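AvmM (Streptomyces sp. NBRC 109436, PDB 7FE6) catalyses macrocyclization in alchivemycin A biosynthesis, through a dehydration and Michael-type addition. Local coordinates at residues V25-G30 with T48-Y53; G119-P124 with E134-H139; I41-F46 with A153-L158; G160-D163 with K168-I171. One frame throughout, in Å; residues are numbered along the deposited sequence.

Interaction 1. Residues V25-G30 with T48-Y53; sequences VADFIG and TNRGRY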
loop_
_atom_site.group_PDB
_atom_site.type_symbol
_atom_site.label_atom_id
_atom_site.label_comp_id
_atom_site.label_asym_id
_atom_site.label_seq_id
_atom_site.Cartn_x
_atom_site.Cartn_y
_atom_site.Cartn_z
ATOM N N VAL A 25 -6.518 3.011 10.646
ATOM C CA VAL A 25 -6.284 2.259 9.419
ATOM C C VAL A 25 -5.044 1.368 9.595
ATOM O O VAL A 25 -4.297 1.493 10.558
ATOM C CB VAL A 25 -6.137 3.208 8.208
ATOM C CG1 VAL A 25 -7.308 4.202 8.196
ATOM C CG2 VAL A 25 -4.810 3.963 8.267
ATOM N N ALA A 26 -4.807 0.478 8.631
ATOM C CA ALA A 26 -3.623 -0.377 8.675
ATOM C C ALA A 26 -2.975 -0.499 7.292
ATOM O O ALA A 26 -3.656 -0.494 6.263
ATOM C CB ALA A 26 -3.965 -1.763 9.208
ATOM N N ASP A 27 -1.646 -0.663 7.279
ATOM C CA ASP A 27 -0.897 -0.814 6.039
ATOM C C ASP A 27 0.042 -2.016 6.108
ATOM O O ASP A 27 0.589 -2.341 7.169
ATOM C CB ASP A 27 -0.089 0.437 5.709
ATOM C CG ASP A 27 -0.976 1.638 5.508
ATOM O OD1 ASP A 27 -1.864 1.578 4.637
ATOM O OD2 ASP A 27 -0.779 2.657 6.199
ATOM N N PHE A 28 0.211 -2.680 4.959
ATOM C CA PHE A 28 1.139 -3.790 4.798
ATOM C C PHE A 28 2.376 -3.341 4.026
ATOM O O PHE A 28 2.299 -2.511 3.112
ATOM C CB PHE A 28 0.476 -4.959 4.053
ATOM C CG PHE A 28 -0.552 -5.719 4.861
ATOM C CD1 PHE A 28 -0.158 -6.648 5.823
ATOM C CD2 PHE A 28 -1.907 -5.570 4.613
ATOM C CE1 PHE A 28 -1.091 -7.373 6.538
ATOM C CE2 PHE A 28 -2.855 -6.308 5.351
ATOM C CZ PHE A 28 -2.438 -7.193 6.311
ATOM N N ILE A 29 3.524 -3.915 4.384
ATOM C CA ILE A 29 4.766 -3.742 3.635
ATOM C C ILE A 29 5.389 -5.116 3.438
ATOM O O ILE A 29 5.574 -5.852 4.413
ATOM C CB ILE A 29 5.774 -2.817 4.351
ATOM C CG1 ILE A 29 5.268 -1.374 4.416
ATOM C CG2 ILE A 29 7.123 -2.837 3.622
ATOM C CD1 ILE A 29 5.224 -0.670 3.055
ATOM N N GLY A 30 5.701 -5.469 2.184
ATOM C CA GLY A 30 6.502 -6.641 1.912
ATOM C C GLY A 30 5.762 -7.958 1.901
ATOM O O GLY A 30 6.408 -9.009 1.938
ATOM N N THR A 48 -2.321 3.033 12.195
ATOM C CA THR A 48 -2.056 4.460 12.341
ATOM C C THR A 48 -3.343 5.186 12.692
ATOM O O THR A 48 -4.394 4.915 12.102
ATOM C CB THR A 48 -1.484 5.074 11.058
ATOM O OG1 THR A 48 -0.260 4.423 10.698
ATOM C CG2 THR A 48 -1.246 6.592 11.226
ATOM N N ASN A 49 -3.263 6.102 13.663
ATOM C CA ASN A 49 -4.430 6.901 14.025
ATOM C C ASN A 49 -4.510 8.073 13.052
ATOM O O ASN A 49 -3.799 9.075 13.197
ATOM C CB ASN A 49 -4.372 7.374 15.471
ATOM C CG ASN A 49 -5.701 7.954 15.945
ATOM O OD1 ASN A 49 -6.571 8.262 15.136
ATOM N ND2 ASN A 49 -5.865 8.095 17.257
ATOM N N ARG A 50 -5.355 7.923 12.030
ATOM C CA ARG A 50 -5.658 8.984 11.089
ATOM C C ARG A 50 -6.758 9.912 11.578
ATOM O O ARG A 50 -7.064 10.889 10.899
ATOM C CB ARG A 50 -6.073 8.369 9.762
ATOM C CG ARG A 50 -5.043 7.458 9.158
ATOM C CD ARG A 50 -3.916 8.263 8.530
ATOM N NE ARG A 50 -3.027 7.460 7.705
ATOM C CZ ARG A 50 -1.740 7.734 7.526
ATOM N NH1 ARG A 50 -1.191 8.786 8.126
ATOM N NH2 ARG A 50 -0.996 6.940 6.775
ATOM N N GLY A 51 -7.351 9.635 12.734
ATOM C CA GLY A 51 -8.347 10.491 13.339
ATOM C C GLY A 51 -7.740 11.400 14.384
ATOM O O GLY A 51 -6.521 11.594 14.447
ATOM N N ARG A 52 -8.601 11.956 15.231
ATOM C CA ARG A 52 -8.141 12.840 16.290
ATOM C C ARG A 52 -8.393 12.329 17.703
ATOM O O ARG A 52 -7.831 12.900 18.643
ATOM C CB ARG A 52 -8.763 14.236 16.131
ATOM C CG ARG A 52 -8.367 14.923 14.831
ATOM C CD ARG A 52 -8.388 16.438 14.952
ATOM N NE ARG A 52 -7.228 17.053 14.306
ATOM C CZ ARG A 52 -6.315 17.796 14.932
ATOM N NH1 ARG A 52 -5.292 18.296 14.243
ATOM N NH2 ARG A 52 -6.445 18.074 16.228
ATOM N N TYR A 53 -9.183 11.265 17.882
ATOM C CA TYR A 53 -9.441 10.710 19.207
ATOM C C TYR A 53 -8.323 9.746 19.606
ATOM O O TYR A 53 -8.063 8.762 18.903
ATOM C CB TYR A 53 -10.792 9.992 19.237
ATOM C CG TYR A 53 -11.083 9.345 20.579
ATOM C CD1 TYR A 53 -11.530 10.100 21.664
ATOM C CD2 TYR A 53 -10.861 7.987 20.783
ATOM C CE1 TYR A 53 -11.776 9.505 22.904
ATOM C CE2 TYR A 53 -11.099 7.396 22.017
ATOM C CZ TYR A 53 -11.551 8.157 23.065
ATOM O OH TYR A 53 -11.783 7.545 24.276
#
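V25 and T48 form an antiparallel hydrogen-bonded pair where strand 24-29 meets the end of strand 40-49. Each backbone amide satisfies the other residue's carbonyl: V25 N donates to T48 O at 3.2 Å, and T48 N donates to V25 O at 3.0 Å. The ladder continues along the same two strands through the backbone pairs D27 with F46 and I29 with S44, in one of the two five-stranded sheets of this all-beta subunit. Just past the bridge the chain leaves the strand in an Asx turn. The amide of N49 is used at both ends: OD1 accepts from G51 N at 2.9 Å, and ND2 donates to Y53 O at 2.8 Å, reaching that oxygen from above its carbonyl plane, while also serving L130 O. R50, a residue of the alchivemycin A pocket, folds back over V25. With CG beside its own backbone N (chi1 -58°), R50 sets that atom 3.6 Å from V25 CG2, and the bend at chi2 then turns the rest of the arm, the two side chains crossing at about a right angle. T48 CG2 covers one face of the guanidinium near its rim, 3.7 Å above the plane. The strongest polar partner of this guanidinium is L182 O of the second subunit, which NH1 donates to, and the backbone oxygen of R50 accepts from R13 NH2 of that subunit.

Interaction 2. Residues G119-P124 with E134-H139; sequences GILSKP and ESVTAH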
loop_
_atom_site.group_PDB
_atom_site.type_symbol
_atom_site.label_atom_id
_atom_site.label_comp_id
_atom_site.label_asym_id
_atom_site.label_seq_id
_atom_site.Cartn_x
_atom_site.Cartn_y
_atom_site.Cartn_z
ATOM N N GLY A 119 8.208 0.769 24.551
ATOM C CA GLY A 119 8.343 2.075 25.160
ATOM C C GLY A 119 8.317 3.245 24.201
ATOM O O GLY A 119 8.796 4.324 24.549
ATOM N N ILE A 120 7.823 3.062 22.985
ATOM C CA ILE A 120 7.626 4.208 22.110
ATOM C C ILE A 120 6.336 4.904 22.546
ATOM O O ILE A 120 6.380 5.983 23.140
ATOM C CB ILE A 120 7.617 3.768 20.647
ATOM C CG1 ILE A 120 8.962 3.107 20.373
ATOM C CG2 ILE A 120 7.392 4.943 19.726
ATOM C CD1 ILE A 120 9.161 2.630 18.951
ATOM N N LEU A 121 5.185 4.284 22.286
ATOM C CA LEU A 121 3.901 4.742 22.803
ATOM C C LEU A 121 3.500 4.042 24.101
ATOM O O LEU A 121 2.715 4.599 24.890
ATOM C CB LEU A 121 2.804 4.513 21.761
ATOM C CG LEU A 121 3.004 5.269 20.445
ATOM C CD1 LEU A 121 1.921 4.936 19.438
ATOM C CD2 LEU A 121 3.029 6.764 20.740
ATOM N N SER A 122 4.013 2.841 24.334
ATOM C CA SER A 122 3.548 2.045 25.449
ATOM C C SER A 122 3.985 2.658 26.775
ATOM O O SER A 122 4.961 3.409 26.863
ATOM C CB SER A 122 4.045 0.603 25.323
ATOM O OG SER A 122 5.443 0.523 25.512
ATOM N N LYS A 123 3.216 2.349 27.802
ATOM C CA LYS A 123 3.324 2.862 29.141
ATOM C C LYS A 123 3.743 1.743 30.074
ATOM O O LYS A 123 3.633 0.562 29.725
ATOM C CB LYS A 123 1.981 3.461 29.581
ATOM C CG LYS A 123 1.677 4.815 28.977
ATOM C CD LYS A 123 2.648 5.895 29.540
ATOM C CE LYS A 123 2.676 7.175 28.694
ATOM N NZ LYS A 123 3.132 6.889 27.305
ATOM N N PRO A 124 4.267 2.076 31.260
ATOM C CA PRO A 124 4.750 1.019 32.169
ATOM C C PRO A 124 3.694 0.001 32.577
ATOM O O PRO A 124 4.060 -1.126 32.926
ATOM C CB PRO A 124 5.282 1.814 33.366
ATOM C CG PRO A 124 5.669 3.136 32.789
ATOM C CD PRO A 124 4.657 3.422 31.722
ATOM N N GLU A 134 -0.015 8.894 15.389
ATOM C CA GLU A 134 0.938 7.878 15.815
ATOM C C GLU A 134 0.594 6.514 15.208
ATOM O O GLU A 134 -0.521 6.264 14.723
ATOM C CB GLU A 134 0.980 7.780 17.340
ATOM C CG GLU A 134 1.320 9.062 18.086
ATOM C CD GLU A 134 2.751 9.518 17.918
ATOM O OE1 GLU A 134 3.616 8.727 17.487
ATOM O OE2 GLU A 134 3.016 10.684 18.262
ATOM N N SER A 135 1.553 5.595 15.307
ATOM C CA SER A 135 1.366 4.292 14.687
ATOM C C SER A 135 2.113 3.232 15.478
ATOM O O SER A 135 3.085 3.535 16.181
ATOM C CB SER A 135 1.812 4.291 13.209
ATOM O OG SER A 135 3.211 4.157 13.079
ATOM N N VAL A 136 1.628 1.988 15.361
ATOM C CA VAL A 136 2.213 0.802 15.989
ATOM C C VAL A 136 2.479 -0.224 14.894
ATOM O O VAL A 136 1.610 -0.476 14.054
ATOM C CB VAL A 136 1.285 0.203 17.076
ATOM C CG1 VAL A 136 1.816 -1.144 17.584
ATOM C CG2 VAL A 136 1.079 1.185 18.239
ATOM N N THR A 137 3.658 -0.836 14.919
ATOM C CA THR A 137 4.063 -1.789 13.898
ATOM C C THR A 137 4.209 -3.170 14.512
ATOM O O THR A 137 4.757 -3.316 15.610
ATOM C CB THR A 137 5.417 -1.396 13.270
ATOM O OG1 THR A 137 5.296 -0.201 12.488
ATOM C CG2 THR A 137 6.000 -2.532 12.413
ATOM N N ALA A 138 3.760 -4.185 13.775
ATOM C CA ALA A 138 4.146 -5.559 14.027
ATOM C C ALA A 138 5.031 -5.985 12.871
ATOM O O ALA A 138 4.642 -5.847 11.703
ATOM C CB ALA A 138 2.927 -6.479 14.159
ATOM N N HIS A 139 6.231 -6.452 13.182
ATOM C CA HIS A 139 7.017 -7.203 12.216
ATOM C C HIS A 139 6.588 -8.667 12.338
ATOM O O HIS A 139 6.469 -9.182 13.452
ATOM C CB HIS A 139 8.510 -7.033 12.502
ATOM C CG HIS A 139 8.991 -5.616 12.428
ATOM N ND1 HIS A 139 9.630 -5.101 11.314
ATOM C CD2 HIS A 139 8.903 -4.594 13.320
ATOM C CE1 HIS A 139 9.936 -3.832 11.535
ATOM N NE2 HIS A 139 9.509 -3.501 12.746
#
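L121 extends its isobutyl group from loop 119-124 onto E134 and the start of strand 135-144, and it carries nearly all of the contact. After G119, which has positive phi, D117 gathers the loop: its carboxylate accepts from L121 N and S122 OG and, weakly, from I120 N. I120 also starts toward the strand, but its side chain packs on R85 and on S67 of the second subunit. At L121 the two methyls divide the work. CD1 sits 3.7 Å from E134 CB, 3.7 Å from the backbone oxygen S135 O and 4.0 Å from V136 CG2, while CD2 lies along the acidic arm, 3.9 Å from E134 CG and 3.8 Å from E134 OE1. A bend at chi2 (-70°) folds E134 over this methyl, so that its carboxylate is flanked by hydrocarbon on one part of its surface. E134 touches the bound alchivemycin A, which makes L121 a second-shell neighbour of the ligand pocket. L121 also packs on L130 and P131 of the same connection. Beyond S122, K123 turns back, its NZ giving a weak bond to L121 O at 3.4 Å. Strand 135-144, which the loop abuts at its beginning, runs antiparallel between strands 40-49 and 77-83, and S135 OG reaches Q184 of the second subunit.

Interaction 3. Residues I41-F46 with A153-L158; sequences IEFSVF and AGIFAL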
loop_
_atom_site.group_PDB
_atom_site.type_symbol
_atom_site.label_atom_id
_atom_site.label_comp_id
_atom_site.label_asym_id
_atom_site.label_seq_id
_atom_site.Cartn_x
_atom_site.Cartn_y
_atom_site.Cartn_z
ATOM N N ILE A 41 8.381 -16.204 5.331
ATOM C CA ILE A 41 8.448 -14.828 4.879
ATOM C C ILE A 41 8.348 -13.916 6.094
ATOM O O ILE A 41 7.746 -14.263 7.121
ATOM C CB ILE A 41 7.333 -14.503 3.870
ATOM C CG1 ILE A 41 5.982 -14.558 4.584
ATOM C CG2 ILE A 41 7.412 -15.465 2.658
ATOM C CD1 ILE A 41 4.894 -13.840 3.903
ATOM N N GLU A 42 8.939 -12.734 5.964
ATOM C CA GLU A 42 8.788 -11.665 6.935
ATOM C C GLU A 42 8.164 -10.480 6.224
ATOM O O GLU A 42 8.604 -10.112 5.138
ATOM C CB GLU A 42 10.134 -11.260 7.536
ATOM C CG GLU A 42 10.039 -10.133 8.579
ATOM C CD GLU A 42 11.304 -10.002 9.435
ATOM O OE1 GLU A 42 12.083 -10.995 9.537
ATOM O OE2 GLU A 42 11.510 -8.892 10.017
ATOM N N PHE A 43 7.139 -9.896 6.827
ATOM C CA PHE A 43 6.544 -8.651 6.362
ATOM C C PHE A 43 6.289 -7.767 7.578
ATOM O O PHE A 43 6.551 -8.147 8.720
ATOM C CB PHE A 43 5.255 -8.878 5.554
ATOM C CG PHE A 43 4.154 -9.550 6.331
ATOM C CD1 PHE A 43 4.058 -10.939 6.372
ATOM C CD2 PHE A 43 3.228 -8.799 7.054
ATOM C CE1 PHE A 43 3.055 -11.560 7.094
ATOM C CE2 PHE A 43 2.220 -9.416 7.763
ATOM C CZ PHE A 43 2.139 -10.811 7.786
ATOM N N SER A 44 5.847 -6.546 7.324
ATOM C CA SER A 44 5.488 -5.659 8.403
ATOM C C SER A 44 4.076 -5.155 8.160
ATOM O O SER A 44 3.574 -5.146 7.035
ATOM C CB SER A 44 6.493 -4.499 8.588
ATOM O OG SER A 44 6.334 -3.458 7.645
ATOM N N VAL A 45 3.414 -4.811 9.252
ATOM C CA VAL A 45 2.065 -4.278 9.213
ATOM C C VAL A 45 1.969 -3.296 10.372
ATOM O O VAL A 45 2.546 -3.523 11.441
ATOM C CB VAL A 45 1.010 -5.421 9.276
ATOM C CG1 VAL A 45 1.330 -6.418 10.405
ATOM C CG2 VAL A 45 -0.430 -4.888 9.409
ATOM N N PHE A 46 1.270 -2.190 10.161
ATOM C CA PHE A 46 1.253 -1.152 11.173
ATOM C C PHE A 46 -0.100 -0.463 11.135
ATOM O O PHE A 46 -0.694 -0.309 10.066
ATOM C CB PHE A 46 2.402 -0.140 10.981
ATOM C CG PHE A 46 2.792 0.119 9.529
ATOM C CD1 PHE A 46 3.644 -0.751 8.856
ATOM C CD2 PHE A 46 2.344 1.265 8.867
ATOM C CE1 PHE A 46 4.004 -0.523 7.535
ATOM C CE2 PHE A 46 2.701 1.517 7.541
ATOM C CZ PHE A 46 3.543 0.624 6.869
ATOM N N ALA A 153 -6.436 -16.439 -1.158
ATOM C CA ALA A 153 -6.338 -16.308 0.278
ATOM C C ALA A 153 -6.032 -14.854 0.578
ATOM O O ALA A 153 -5.658 -14.076 -0.308
ATOM C CB ALA A 153 -5.249 -17.228 0.847
ATOM N N GLY A 154 -6.160 -14.487 1.841
ATOM C CA GLY A 154 -5.830 -13.133 2.237
ATOM C C GLY A 154 -5.276 -13.114 3.636
ATOM O O GLY A 154 -5.632 -13.946 4.484
ATOM N N ILE A 155 -4.379 -12.163 3.876
ATOM C CA ILE A 155 -4.059 -11.735 5.229
ATOM C C ILE A 155 -4.793 -10.423 5.455
ATOM O O ILE A 155 -4.730 -9.509 4.616
ATOM C CB ILE A 155 -2.547 -11.578 5.431
ATOM C CG1 ILE A 155 -1.832 -12.853 4.998
ATOM C CG2 ILE A 155 -2.251 -11.307 6.883
ATOM C CD1 ILE A 155 -0.305 -12.755 4.990
ATOM N N PHE A 156 -5.476 -10.317 6.584
ATOM C CA PHE A 156 -6.250 -9.128 6.896
ATOM C C PHE A 156 -5.772 -8.513 8.199
ATOM O O PHE A 156 -5.493 -9.226 9.169
ATOM C CB PHE A 156 -7.734 -9.418 7.014
ATOM C CG PHE A 156 -8.383 -9.858 5.732
ATOM C CD1 PHE A 156 -8.243 -11.180 5.279
ATOM C CD2 PHE A 156 -9.152 -8.955 4.988
ATOM C CE1 PHE A 156 -8.859 -11.597 4.129
ATOM C CE2 PHE A 156 -9.763 -9.352 3.822
ATOM C CZ PHE A 156 -9.621 -10.687 3.386
ATOM N N ALA A 157 -5.634 -7.191 8.193
ATOM C CA ALA A 157 -5.238 -6.441 9.372
ATOM C C ALA A 157 -6.477 -5.820 10.000
ATOM O O ALA A 157 -7.200 -5.061 9.346
ATOM C CB ALA A 157 -4.209 -5.374 9.009
ATOM N N LEU A 158 -6.717 -6.138 11.267
ATOM C CA LEU A 158 -7.888 -5.642 11.986
ATOM C C LEU A 158 -7.383 -4.971 13.252
ATOM O O LEU A 158 -7.152 -5.651 14.269
ATOM C CB LEU A 158 -8.863 -6.767 12.326
ATOM C CG LEU A 158 -10.040 -6.374 13.230
ATOM C CD1 LEU A 158 -11.054 -5.461 12.507
ATOM C CD2 LEU A 158 -10.698 -7.609 13.823
#
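F43 CB already points to strand 153-162, and chi1 of 61° sets the ring between the backbone N and carbonyl carbon, with CE1 and CZ foremost. I155 answers from the opposite direction: its chain is extended at chi2 (173°), carrying CD1 to the far end of the phenyl group. The methyl lies 4.1 Å from F43 CE1 and 4.2 Å from F43 CZ, meeting the ring obliquely. Two residues on, the same strands touch again through shorter groups, V45 CG2 resting 3.8 Å from A157 CB. The backbones here are well apart, V45 CA and A157 CA lying 7.6 Å from each other, and all four touching residues are buried. These strands belong to different five-stranded sheets, so the contact is one between the two layers of a beta sandwich, with the inward residues of each strand meeting in its core. Around it F43 and V45 pack on V140, I155 on L142, L62 and F187, and A157 on A26, so that neighbouring strands of both sheets contribute to the same hydrophobic layer. The outward residues of strand 40-49 face the second subunit instead: E42 is held by two salt bridges, to R141 of its own chain and R188 of the second subunit, and S44 OG bonds to S186 O of the second subunit. Between the layers the contact uses carbon atoms alone. Its cohesion therefore comes from dispersion and from the exclusion of water, so the fit of the layers at this point probably depends on side-chain shape rather than on directional bonds.

Interaction 4. Residues G160-D163 with K168-I171; sequences GMLD and KSII
L162 reaches across to the chain at K168 and S169, where the polypeptide returns after leaving strand 153-162. Its CB points across the returning chain rather than at it, and CG follows on the side of its own backbone N (chi1 -65°), anti to the carbonyl carbon; this brings the end of the side chain nearer than its start. From CG the two methyls part. CD1 is anti to CA (chi2 -179°), continuing the zigzag of the chain, while CD2 branches off to meet the returning backbone. That methyl lies 4.0 Å from K168 C and 4.1 Å from S169 N, the two atoms of a single peptide link, and S169 OG stands 4.4 Å from it. The nearest alpha carbons are those of L162 and K168, 7.0 Å apart. The contact packs part of the connection between the adjacent antiparallel strands 153-162 and 178-189 against L162. L162 also packs on F175, N177 and D57, while I170 and G176 pair through their backbones, drawing the two arms of the loop together. S169 OG takes its bond from G176 N, and the D163 backbone and carboxylate have partners outside the two segments. Since a buried leucine methyl here faces a peptide group next to exposed residues, the contact is a matter of van der Waals packing over a small area, dispersion between one methyl and one peptide link with no directional bond.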
loop_
_atom_site.group_PDB
_atom_site.type_symbol
_atom_site.label_atom_id
_atom_site.label_comp_id
_atom_site.label_asym_id
_atom_site.label_seq_id
_atom_site.Cartn_x
_atom_site.Cartn_y
_atom_site.Cartn_z
ATOM N N GLY A 160 -7.465 -3.415 16.728
ATOM C CA GLY A 160 -8.361 -3.448 17.882
ATOM C C GLY A 160 -8.029 -2.360 18.890
ATOM O O GLY A 160 -6.856 -2.115 19.200
ATOM N N MET A 161 -9.066 -1.687 19.374
ATOM C CA MET A 161 -8.879 -0.703 20.421
ATOM C C MET A 161 -9.939 -0.866 21.502
ATOM O O MET A 161 -11.030 -1.401 21.281
ATOM C CB MET A 161 -8.893 0.733 19.882
ATOM C CG MET A 161 -9.978 1.036 18.849
ATOM S SD MET A 161 -9.506 0.690 17.134
ATOM C CE MET A 161 -7.769 0.388 17.309
ATOM N N LEU A 162 -9.575 -0.379 22.679
ATOM C CA LEU A 162 -10.461 -0.249 23.823
ATOM C C LEU A 162 -10.940 1.197 23.813
ATOM O O LEU A 162 -10.140 2.125 23.974
ATOM C CB LEU A 162 -9.717 -0.617 25.107
ATOM C CG LEU A 162 -9.277 -2.087 25.190
ATOM C CD1 LEU A 162 -8.574 -2.387 26.495
ATOM C CD2 LEU A 162 -10.478 -2.998 25.047
ATOM N N ASP A 163 -12.239 1.382 23.572
ATOM C CA ASP A 163 -12.842 2.711 23.580
ATOM C C ASP A 163 -12.544 3.472 24.873
ATOM O O ASP A 163 -12.011 4.587 24.848
ATOM C CB ASP A 163 -14.352 2.585 23.370
ATOM C CG ASP A 163 -15.035 3.927 23.302
ATOM O OD1 ASP A 163 -14.839 4.632 22.280
ATOM O OD2 ASP A 163 -15.750 4.279 24.275
ATOM N N LYS A 168 -13.032 -4.028 28.217
ATOM C CA LYS A 168 -12.579 -5.398 28.063
ATOM C C LYS A 168 -12.777 -5.857 26.622
ATOM O O LYS A 168 -13.734 -5.455 25.955
ATOM C CB LYS A 168 -13.334 -6.310 29.031
ATOM C CG LYS A 168 -13.085 -5.986 30.493
ATOM C CD LYS A 168 -13.918 -4.783 30.960
ATOM C CE LYS A 168 -13.893 -4.582 32.475
ATOM N NZ LYS A 168 -15.002 -5.301 33.151
ATOM N N SER A 169 -11.870 -6.711 26.148
ATOM C CA SER A 169 -11.953 -7.173 24.769
ATOM C C SER A 169 -13.241 -7.968 24.580
ATOM O O SER A 169 -13.715 -8.639 25.499
ATOM C CB SER A 169 -10.741 -8.032 24.425
ATOM O OG SER A 169 -9.543 -7.312 24.622
ATOM N N ILE A 170 -13.832 -7.859 23.386
ATOM C CA ILE A 170 -15.214 -8.295 23.179
ATOM C C ILE A 170 -15.279 -9.613 22.416
ATOM O O ILE A 170 -16.261 -10.349 22.533
ATOM C CB ILE A 170 -16.050 -7.191 22.497
ATOM C CG1 ILE A 170 -17.508 -7.302 22.948
ATOM C CG2 ILE A 170 -15.941 -7.240 20.986
ATOM C CD1 ILE A 170 -18.410 -6.197 22.419
ATOM N N ILE A 171 -14.282 -9.896 21.592
ATOM C CA ILE A 171 -14.192 -11.155 20.855
ATOM C C ILE A 171 -13.164 -12.038 21.556
ATOM O O ILE A 171 -12.015 -11.604 21.725
ATOM C CB ILE A 171 -13.786 -10.930 19.391
ATOM C CG1 ILE A 171 -14.746 -9.965 18.709
ATOM C CG2 ILE A 171 -13.745 -12.261 18.657
ATOM C CD1 ILE A 171 -14.394 -9.713 17.272
#

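Interaction 3 lies deepest, joining the two sheets through buried carbon side chains; interactions 1, 2 and 4 lie farther out and are partly buried. Interactions 1 and 3 share strand 40-49, one using its edge-to-edge backbone bonding and the other its inward face. Interaction 2 lies at the start of strand 135-144, the other neighbour of 40-49, and N49 N probably bonds to E134 O, placing the pocket residues R50 and E134 at adjoining ends of neighbouring strands. Interactions 3 and 4 share strand 153-162. Their centres lie about 20 Å apart. Interaction 4 is the one whose segments another subunit does not touch, yet Y53 OH probably bonds to D163 O, tying it to interaction 1.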